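Side-chain contacts in uncharacterized protein MJ0327 (Methanocaldococcus jannaschii DSM 2661, PDB 2QTD), which is of unknown function but adopts a ribonuclease H-like fold of the dinitrogenase iron-molybdenum cofactor family and may help handle a metal cofactor: residues V29-N34 against L93-E98; I61-S66 against E83-D88; Y80-E83 against K89-S92. All coordinates share one frame; numbering follows the deposited sequence.

Contact 1 of 3, residues V29-N34 against L93-E98; sequences VRIDDN and LFIEGE
I31 and I95 bring together the end of strand 25-32 and the last turn of helix 87-95, which packs against the mixed sheet of this ribonuclease H-like fold. Most of the contact is apolar. I31 divides its branches between two partners. Its CG2 meets I95 CD1 at 3.9 Å, while CD1, at the end of the other branch, reaches F94 CD2 at 3.9 Å and lies almost as near to CE2, approaching the ring obliquely. With chi1 at -68°, CG1 of I31 lies anti to the carbonyl carbon and CG2 anti to the backbone N, and the two branches diverge to F94 and I95. Beyond I31, the F94 ring also packs on V7 and I61 and makes an edge-to-face contact with Y80.

Polar atoms enter at the margin. N34 follows the strand in a turn, and its OD1 accepts a hydrogen bond from I3 N; towards the helix it offers only van der Waals contact, with CB and OD1 each 4.0 Å from I95 CG2. Shortening I95 to an alanine would remove CD1 and CG2, and would probably open a gap beside I31 CG2 and leave N34 without its apolar neighbour on the helix. The helix closes just beyond in a Schellman motif at G97, where E98 N bonds to L93 O at 2.9 Å. At the turn after the strand, I95 CD1 ends 3.7 Å from N34 O.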
loop_
_atom_site.group_PDB
_atom_site.type_symbol
_atom_site.label_atom_id
_atom_site.label_comp_id
_atom_site.label_asym_id
_atom_site.label_seq_id
_atom_site.Cartn_x
_atom_site.Cartn_y
_atom_site.Cartn_z
ATOM N N VAL A 29 -0.455 -1.765 7.336
ATOM C CA VAL A 29 -1.672 -2.008 8.104
ATOM C C VAL A 29 -2.021 -3.476 8.080
ATOM O O VAL A 29 -2.031 -4.122 7.035
ATOM C CB VAL A 29 -2.878 -1.143 7.663
ATOM C CG1 VAL A 29 -2.620 0.337 7.905
ATOM C CG2 VAL A 29 -3.246 -1.385 6.230
ATOM N N ARG A 30 -2.306 -4.005 9.276
ATOM C CA ARG A 30 -2.806 -5.370 9.441
ATOM C C ARG A 30 -4.308 -5.253 9.600
ATOM O O ARG A 30 -4.773 -4.569 10.504
ATOM C CB ARG A 30 -2.225 -6.079 10.671
ATOM C CG ARG A 30 -2.974 -7.289 11.193
ATOM C CD ARG A 30 -3.059 -8.392 10.205
ATOM N NE ARG A 30 -1.736 -8.885 9.835
ATOM C CZ ARG A 30 -1.516 -9.867 8.955
ATOM N NH1 ARG A 30 -2.532 -10.502 8.364
ATOM N NH2 ARG A 30 -0.260 -10.237 8.689
ATOM N N ILE A 31 -5.042 -5.939 8.731
ATOM C CA ILE A 31 -6.504 -5.948 8.728
ATOM C C ILE A 31 -6.902 -7.350 9.113
ATOM O O ILE A 31 -6.353 -8.317 8.580
ATOM C CB ILE A 31 -7.087 -5.624 7.357
ATOM C CG1 ILE A 31 -6.799 -4.161 6.965
ATOM C CG2 ILE A 31 -8.645 -5.980 7.363
ATOM C CD1 ILE A 31 -6.711 -3.886 5.405
ATOM N N ASP A 32 -7.805 -7.484 10.081
ATOM C CA ASP A 32 -8.180 -8.785 10.576
ATOM C C ASP A 32 -9.632 -8.763 10.921
ATOM O O ASP A 32 -10.118 -7.751 11.437
ATOM C CB ASP A 32 -7.401 -9.138 11.825
ATOM C CG ASP A 32 -7.022 -10.574 11.867
ATOM O OD1 ASP A 32 -7.829 -11.419 11.403
ATOM O OD2 ASP A 32 -5.879 -10.840 12.317
ATOM N N ASP A 33 -10.312 -9.854 10.581
ATOM C CA ASP A 33 -11.756 -9.933 10.647
ATOM C C ASP A 33 -12.382 -8.624 10.172
ATOM O O ASP A 33 -13.188 -8.023 10.882
ATOM C CB ASP A 33 -12.154 -10.298 12.089
ATOM C CG ASP A 33 -11.815 -11.743 12.444
ATOM O OD1 ASP A 33 -12.063 -12.652 11.606
ATOM O OD2 ASP A 33 -11.324 -11.971 13.571
ATOM N N ASN A 34 -11.935 -8.178 8.984
ATOM C CA ASN A 34 -12.343 -6.905 8.360
ATOM C C ASN A 34 -12.134 -5.603 9.175
ATOM O O ASN A 34 -12.830 -4.622 8.943
ATOM C CB ASN A 34 -13.822 -7.014 7.903
ATOM C CG ASN A 34 -14.043 -8.133 6.887
ATOM O OD1 ASN A 34 -13.258 -8.293 5.951
ATOM N ND2 ASN A 34 -15.126 -8.901 7.060
ATOM N N LEU A 93 -12.537 1.438 1.549
ATOM C CA LEU A 93 -12.806 1.015 0.163
ATOM C C LEU A 93 -12.137 -0.320 -0.163
ATOM O O LEU A 93 -12.733 -1.178 -0.819
ATOM C CB LEU A 93 -12.380 2.103 -0.827
ATOM C CG LEU A 93 -13.243 3.383 -0.865
ATOM C CD1 LEU A 93 -12.523 4.480 -1.694
ATOM C CD2 LEU A 93 -14.622 3.100 -1.447
ATOM N N PHE A 94 -10.913 -0.502 0.322
ATOM C CA PHE A 94 -10.146 -1.742 0.131
ATOM C C PHE A 94 -10.902 -2.937 0.726
ATOM O O PHE A 94 -11.174 -3.927 0.062
ATOM C CB PHE A 94 -8.732 -1.621 0.723
ATOM C CG PHE A 94 -7.934 -2.881 0.630
ATOM C CD1 PHE A 94 -7.287 -3.218 -0.536
ATOM C CD2 PHE A 94 -7.927 -3.792 1.679
ATOM C CE1 PHE A 94 -6.583 -4.411 -0.647
ATOM C CE2 PHE A 94 -7.240 -4.998 1.564
ATOM C CZ PHE A 94 -6.542 -5.280 0.396
ATOM N N ILE A 95 -11.261 -2.785 1.984
ATOM C CA ILE A 95 -11.993 -3.840 2.730
ATOM C C ILE A 95 -13.307 -4.170 2.066
ATOM O O ILE A 95 -13.644 -5.349 1.935
ATOM C CB ILE A 95 -12.209 -3.442 4.192
ATOM C CG1 ILE A 95 -10.871 -3.432 4.911
ATOM C CG2 ILE A 95 -13.190 -4.419 4.891
ATOM C CD1 ILE A 95 -10.867 -2.881 6.341
ATOM N N GLU A 96 -13.996 -3.146 1.562
ATOM C CA GLU A 96 -15.272 -3.300 0.849
ATOM C C GLU A 96 -15.175 -3.949 -0.547
ATOM O O GLU A 96 -16.217 -4.286 -1.152
ATOM C CB GLU A 96 -15.964 -1.928 0.734
ATOM C CG GLU A 96 -16.492 -1.401 2.073
ATOM C CD GLU A 96 -16.879 0.085 2.071
ATOM O OE1 GLU A 96 -16.610 0.819 1.093
ATOM O OE2 GLU A 96 -17.483 0.524 3.075
ATOM N N GLY A 97 -13.956 -4.101 -1.067
ATOM C CA GLY A 97 -13.741 -4.675 -2.363
ATOM C C GLY A 97 -13.927 -3.707 -3.515
ATOM O O GLY A 97 -14.072 -4.159 -4.655
ATOM N N GLU A 98 -13.826 -2.394 -3.235
ATOM C CA GLU A 98 -14.160 -1.302 -4.161
ATOM C C GLU A 98 -13.013 -0.551 -4.859
ATOM O O GLU A 98 -13.276 0.315 -5.695
ATOM C CB GLU A 98 -15.085 -0.308 -3.444
ATOM C CG GLU A 98 -16.373 -0.987 -3.000
ATOM C CD GLU A 98 -17.453 -0.062 -2.508
ATOM O OE1 GLU A 98 -17.286 1.174 -2.578
ATOM O OE2 GLU A 98 -18.486 -0.598 -2.043
#

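Contact 2 of 3, residues I61-S66 against E83-D88; sequences ICKNIS and EGDDVD
The D85 carboxylate and the peptide group that carries G84 O are the flat groups here, and the K63 side chain meets them differently. K63 NZ comes to the carboxylate end-on: it lies 2.7 Å from D85 OD1, nearly along the C-O axis, in a salt bridge and hydrogen bond. The approach is one-sided, since NZ is 4.8 Å from D85 OD2. At the G84 peptide it is a methylene that arrives, over a face: K63 CE stands 3.4 Å from G84 O, well above the plane of that peptide group.

The lysine gets there by being straight. From CG outward every torsion is close to 180°, so the chain crosses from the loop after strand 59-62 to the loop that leads from strand 78-81 into helix 87-95. On the other side, D85 has its CG anti to the carbonyl carbon (chi1 -77°), a setting that swings the carboxylate back towards K63 although the bond from CA to CB points away from it. G84 turns the chain with a positive phi of 71°. Two residues on, D86 takes the N-cap position of helix 87-95, its OD1 receiving K89 N.

The two loops thus joined follow neighbouring parallel strands, so the bridge ties the same end of both. Its chemistry is that of a surface contact: a single charge pair, through one carboxylate oxygen. D85 also touches a crystal neighbour, and its pose may owe something to the lattice. G84 O, covered by this contact, has no hydrogen-bond partner in the model; the methylene next to the ammonium probably gives it mild electrostatic compensation.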
loop_
_atom_site.group_PDB
_atom_site.type_symbol
_atom_site.label_atom_id
_atom_site.label_comp_id
_atom_site.label_asym_id
_atom_site.label_seq_id
_atom_site.Cartn_x
_atom_site.Cartn_y
_atom_site.Cartn_z
ATOM N N ILE A 61 -1.468 -0.247 -1.752
ATOM C CA ILE A 61 -2.368 0.849 -2.185
ATOM C C ILE A 61 -1.466 2.016 -2.492
ATOM O O ILE A 61 -0.684 2.431 -1.655
ATOM C CB ILE A 61 -3.446 1.187 -1.192
ATOM C CG1 ILE A 61 -4.325 -0.014 -0.901
ATOM C CG2 ILE A 61 -4.299 2.361 -1.663
ATOM C CD1 ILE A 61 -5.319 0.267 0.262
ATOM N N CYS A 62 -1.560 2.495 -3.734
ATOM C CA CYS A 62 -0.841 3.674 -4.194
ATOM C C CYS A 62 -1.599 4.345 -5.349
ATOM O O CYS A 62 -2.552 3.817 -5.858
ATOM C CB CYS A 62 0.577 3.299 -4.630
ATOM S SG CYS A 62 0.644 2.186 -6.096
ATOM N N LYS A 63 -1.168 5.545 -5.692
ATOM C CA LYS A 63 -1.753 6.294 -6.788
ATOM C C LYS A 63 -1.036 6.022 -8.076
ATOM O O LYS A 63 -1.671 6.021 -9.123
ATOM C CB LYS A 63 -1.747 7.779 -6.494
ATOM C CG LYS A 63 -2.662 8.223 -5.385
ATOM C CD LYS A 63 -2.712 9.729 -5.345
ATOM C CE LYS A 63 -3.522 10.313 -4.205
ATOM N NZ LYS A 63 -3.600 11.800 -4.340
ATOM N N ASN A 64 0.280 5.908 -8.017
ATOM C CA ASN A 64 1.147 5.640 -9.184
ATOM C C ASN A 64 2.279 4.784 -8.725
ATOM O O ASN A 64 2.620 4.820 -7.549
ATOM C CB ASN A 64 1.781 6.899 -9.734
ATOM C CG ASN A 64 0.824 7.764 -10.492
ATOM O OD1 ASN A 64 0.369 7.399 -11.581
ATOM N ND2 ASN A 64 0.530 8.936 -9.941
ATOM N N ILE A 65 2.880 4.040 -9.649
ATOM C CA ILE A 65 3.982 3.105 -9.335
ATOM C C ILE A 65 4.799 3.015 -10.634
ATOM O O ILE A 65 4.245 3.172 -11.728
ATOM C CB ILE A 65 3.481 1.728 -8.807
ATOM C CG1 ILE A 65 4.632 0.821 -8.290
ATOM C CG2 ILE A 65 2.558 1.016 -9.850
ATOM C CD1 ILE A 65 4.095 -0.313 -7.481
ATOM N N SER A 66 6.107 2.818 -10.492
ATOM C CA SER A 66 7.026 2.763 -11.630
ATOM C C SER A 66 6.913 1.400 -12.299
ATOM O O SER A 66 6.519 0.409 -11.678
ATOM C CB SER A 66 8.486 3.013 -11.189
ATOM O OG SER A 66 9.016 1.924 -10.461
ATOM N N GLU A 83 -8.042 6.050 -4.361
ATOM C CA GLU A 83 -9.026 7.016 -4.833
ATOM C C GLU A 83 -9.071 8.202 -3.877
ATOM O O GLU A 83 -9.554 8.084 -2.753
ATOM C CB GLU A 83 -10.384 6.332 -4.935
ATOM C CG GLU A 83 -10.304 5.146 -5.934
ATOM C CD GLU A 83 -11.593 4.373 -6.062
ATOM O OE1 GLU A 83 -12.610 4.721 -5.424
ATOM O OE2 GLU A 83 -11.574 3.393 -6.841
ATOM N N GLY A 84 -8.523 9.321 -4.326
ATOM C CA GLY A 84 -8.264 10.468 -3.483
ATOM C C GLY A 84 -7.137 10.318 -2.474
ATOM O O GLY A 84 -6.366 9.383 -2.518
ATOM N N ASP A 85 -7.111 11.255 -1.540
ATOM C CA ASP A 85 -5.980 11.533 -0.608
ATOM C C ASP A 85 -6.090 10.859 0.768
ATOM O O ASP A 85 -5.105 10.813 1.527
ATOM C CB ASP A 85 -5.926 13.073 -0.341
ATOM C CG ASP A 85 -5.318 13.872 -1.474
ATOM O OD1 ASP A 85 -4.730 13.305 -2.414
ATOM O OD2 ASP A 85 -5.421 15.118 -1.414
ATOM N N ASP A 86 -7.276 10.356 1.119
ATOM C CA ASP A 86 -7.593 10.011 2.511
ATOM C C ASP A 86 -7.332 8.515 2.739
ATOM O O ASP A 86 -7.993 7.655 2.154
ATOM C CB ASP A 86 -9.052 10.414 2.798
ATOM C CG ASP A 86 -9.445 10.237 4.241
ATOM O OD1 ASP A 86 -9.311 9.147 4.799
ATOM O OD2 ASP A 86 -9.981 11.207 4.812
ATOM N N VAL A 87 -6.356 8.221 3.609
ATOM C CA VAL A 87 -5.961 6.851 3.897
ATOM C C VAL A 87 -7.074 6.034 4.572
ATOM O O VAL A 87 -7.260 4.867 4.251
ATOM C CB VAL A 87 -4.627 6.781 4.676
ATOM C CG1 VAL A 87 -4.737 7.345 6.118
ATOM C CG2 VAL A 87 -4.095 5.344 4.660
ATOM N N ASP A 88 -7.847 6.643 5.458
ATOM C CA ASP A 88 -8.903 5.863 6.125
ATOM C C ASP A 88 -10.010 5.498 5.160
ATOM O O ASP A 88 -10.484 4.343 5.187
ATOM C CB ASP A 88 -9.463 6.583 7.346
ATOM C CG ASP A 88 -8.402 6.865 8.412
ATOM O OD1 ASP A 88 -7.540 6.016 8.642
ATOM O OD2 ASP A 88 -8.465 7.963 9.000
#

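Contact 3 of 3, residues Y80-E83 against K89-S92; sequences YHAE and KNIS
The N90 side chain holds the backbone of E83, joining the first turn of helix 87-95 to the loop that leaves strand 78-81 in this α/β, ribonuclease H-like fold. Two hydrogen bonds make up the polar part, and both ends of the carboxamide are used. E83 N donates to N90 OD1 over 2.8 Å, nearly straight at 168°, in the plane of the N90 carbonyl and on a lone pair of OD1. In return N90 ND2 donates to E83 O over 3.0 Å. This second bond is more bent (153°), and ND2 stands above the plane of the E83 carbonyl. Gripped at N and O of one residue, the amide is fixed in its flip as well as its position. ND2 also donates to D86 O, so the same group ties the loop to the start of its own helix.

The remaining contact is van der Waals packing. E83 contributes no charge across the contact: its CB lies 4.1 Å from N90 OD1, while its side chain packs on L99. A82, which also rests on I61, borders the amide oxygen more closely, with CA 3.3 Å and CB 3.6 Å from N90 OD1.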
loop_
_atom_site.group_PDB
_atom_site.type_symbol
_atom_site.label_atom_id
_atom_site.label_comp_id
_atom_site.label_asym_id
_atom_site.label_seq_id
_atom_site.Cartn_x
_atom_site.Cartn_y
_atom_site.Cartn_z
ATOM N N TYR A 80 -3.217 -2.016 -5.814
ATOM C CA TYR A 80 -4.537 -1.379 -5.960
ATOM C C TYR A 80 -4.372 0.120 -6.060
ATOM O O TYR A 80 -3.466 0.708 -5.453
ATOM C CB TYR A 80 -5.429 -1.700 -4.781
ATOM C CG TYR A 80 -5.850 -3.128 -4.734
ATOM C CD1 TYR A 80 -6.930 -3.567 -5.466
ATOM C CD2 TYR A 80 -5.067 -4.063 -4.069
ATOM C CE1 TYR A 80 -7.302 -4.899 -5.445
ATOM C CE2 TYR A 80 -5.421 -5.410 -4.074
ATOM C CZ TYR A 80 -6.524 -5.809 -4.763
ATOM O OH TYR A 80 -6.905 -7.142 -4.761
ATOM N N HIS A 81 -5.248 0.759 -6.822
ATOM C CA HIS A 81 -5.175 2.193 -7.056
ATOM C C HIS A 81 -6.002 2.966 -6.029
ATOM O O HIS A 81 -7.206 2.722 -5.856
ATOM C CB HIS A 81 -5.693 2.520 -8.454
ATOM C CG HIS A 81 -5.438 3.945 -8.839
ATOM N ND1 HIS A 81 -6.446 4.883 -8.903
ATOM C CD2 HIS A 81 -4.296 4.590 -9.145
ATOM C CE1 HIS A 81 -5.925 6.054 -9.237
ATOM N NE2 HIS A 81 -4.622 5.903 -9.382
ATOM N N ALA A 82 -5.343 3.859 -5.299
ATOM C CA ALA A 82 -6.016 4.755 -4.363
ATOM C C ALA A 82 -6.934 5.726 -5.043
ATOM O O ALA A 82 -6.649 6.165 -6.166
ATOM C CB ALA A 82 -5.013 5.527 -3.540
ATOM N N GLU A 83 -8.042 6.050 -4.361
ATOM C CA GLU A 83 -9.026 7.016 -4.833
ATOM C C GLU A 83 -9.071 8.202 -3.877
ATOM O O GLU A 83 -9.554 8.084 -2.753
ATOM C CB GLU A 83 -10.384 6.332 -4.935
ATOM C CG GLU A 83 -10.304 5.146 -5.934
ATOM C CD GLU A 83 -11.593 4.373 -6.062
ATOM O OE1 GLU A 83 -12.610 4.721 -5.424
ATOM O OE2 GLU A 83 -11.574 3.393 -6.841
ATOM N N LYS A 89 -10.415 6.462 4.322
ATOM C CA LYS A 89 -11.402 6.214 3.254
ATOM C C LYS A 89 -10.950 5.089 2.345
ATOM O O LYS A 89 -11.720 4.195 2.027
ATOM C CB LYS A 89 -11.629 7.467 2.406
ATOM C CG LYS A 89 -12.701 7.313 1.342
ATOM N N ASN A 90 -9.680 5.129 1.958
ATOM C CA ASN A 90 -9.107 4.056 1.131
ATOM C C ASN A 90 -8.988 2.660 1.750
ATOM O O ASN A 90 -9.210 1.677 1.067
ATOM C CB ASN A 90 -7.793 4.490 0.508
ATOM C CG ASN A 90 -8.021 5.365 -0.720
ATOM O OD1 ASN A 90 -8.117 4.841 -1.837
ATOM N ND2 ASN A 90 -8.156 6.705 -0.517
ATOM N N ILE A 91 -8.662 2.594 3.044
ATOM C CA ILE A 91 -8.663 1.349 3.771
ATOM C C ILE A 91 -10.077 0.795 3.779
ATOM O O ILE A 91 -10.258 -0.390 3.512
ATOM C CB ILE A 91 -8.098 1.503 5.193
ATOM C CG1 ILE A 91 -6.581 1.734 5.120
ATOM C CG2 ILE A 91 -8.388 0.265 5.993
ATOM C CD1 ILE A 91 -5.959 2.337 6.397
ATOM N N SER A 92 -11.073 1.640 4.056
ATOM C CA SER A 92 -12.481 1.220 3.990
ATOM C C SER A 92 -12.878 0.688 2.605
ATOM O O SER A 92 -13.510 -0.375 2.497
ATOM C CB SER A 92 -13.433 2.362 4.391
ATOM O OG SER A 92 -13.163 2.827 5.700
#

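Contacts 1 and 3 attach helix 87-95 to the sheet or its loops, while contact 2 joins the loop before that helix to the loop after strand 59-62. Contact 3 is buried and polar, with a side-chain amide satisfied by backbone groups. Contact 1 is partly buried and mostly apolar, and works at the opposite end of the helix. Contact 2 is ionic and lies at the surface. Contacts 2 and 3 share E83 and start from adjacent parallel strands, linked where C62 O approaches A82 N at 2.8 Å; their centres are about 6 Å apart. Contact 1 joins them through packing, F94 CB lying 3.9 Å from I61 CD1 and F94 CE1 3.8 Å from Y80 CE2.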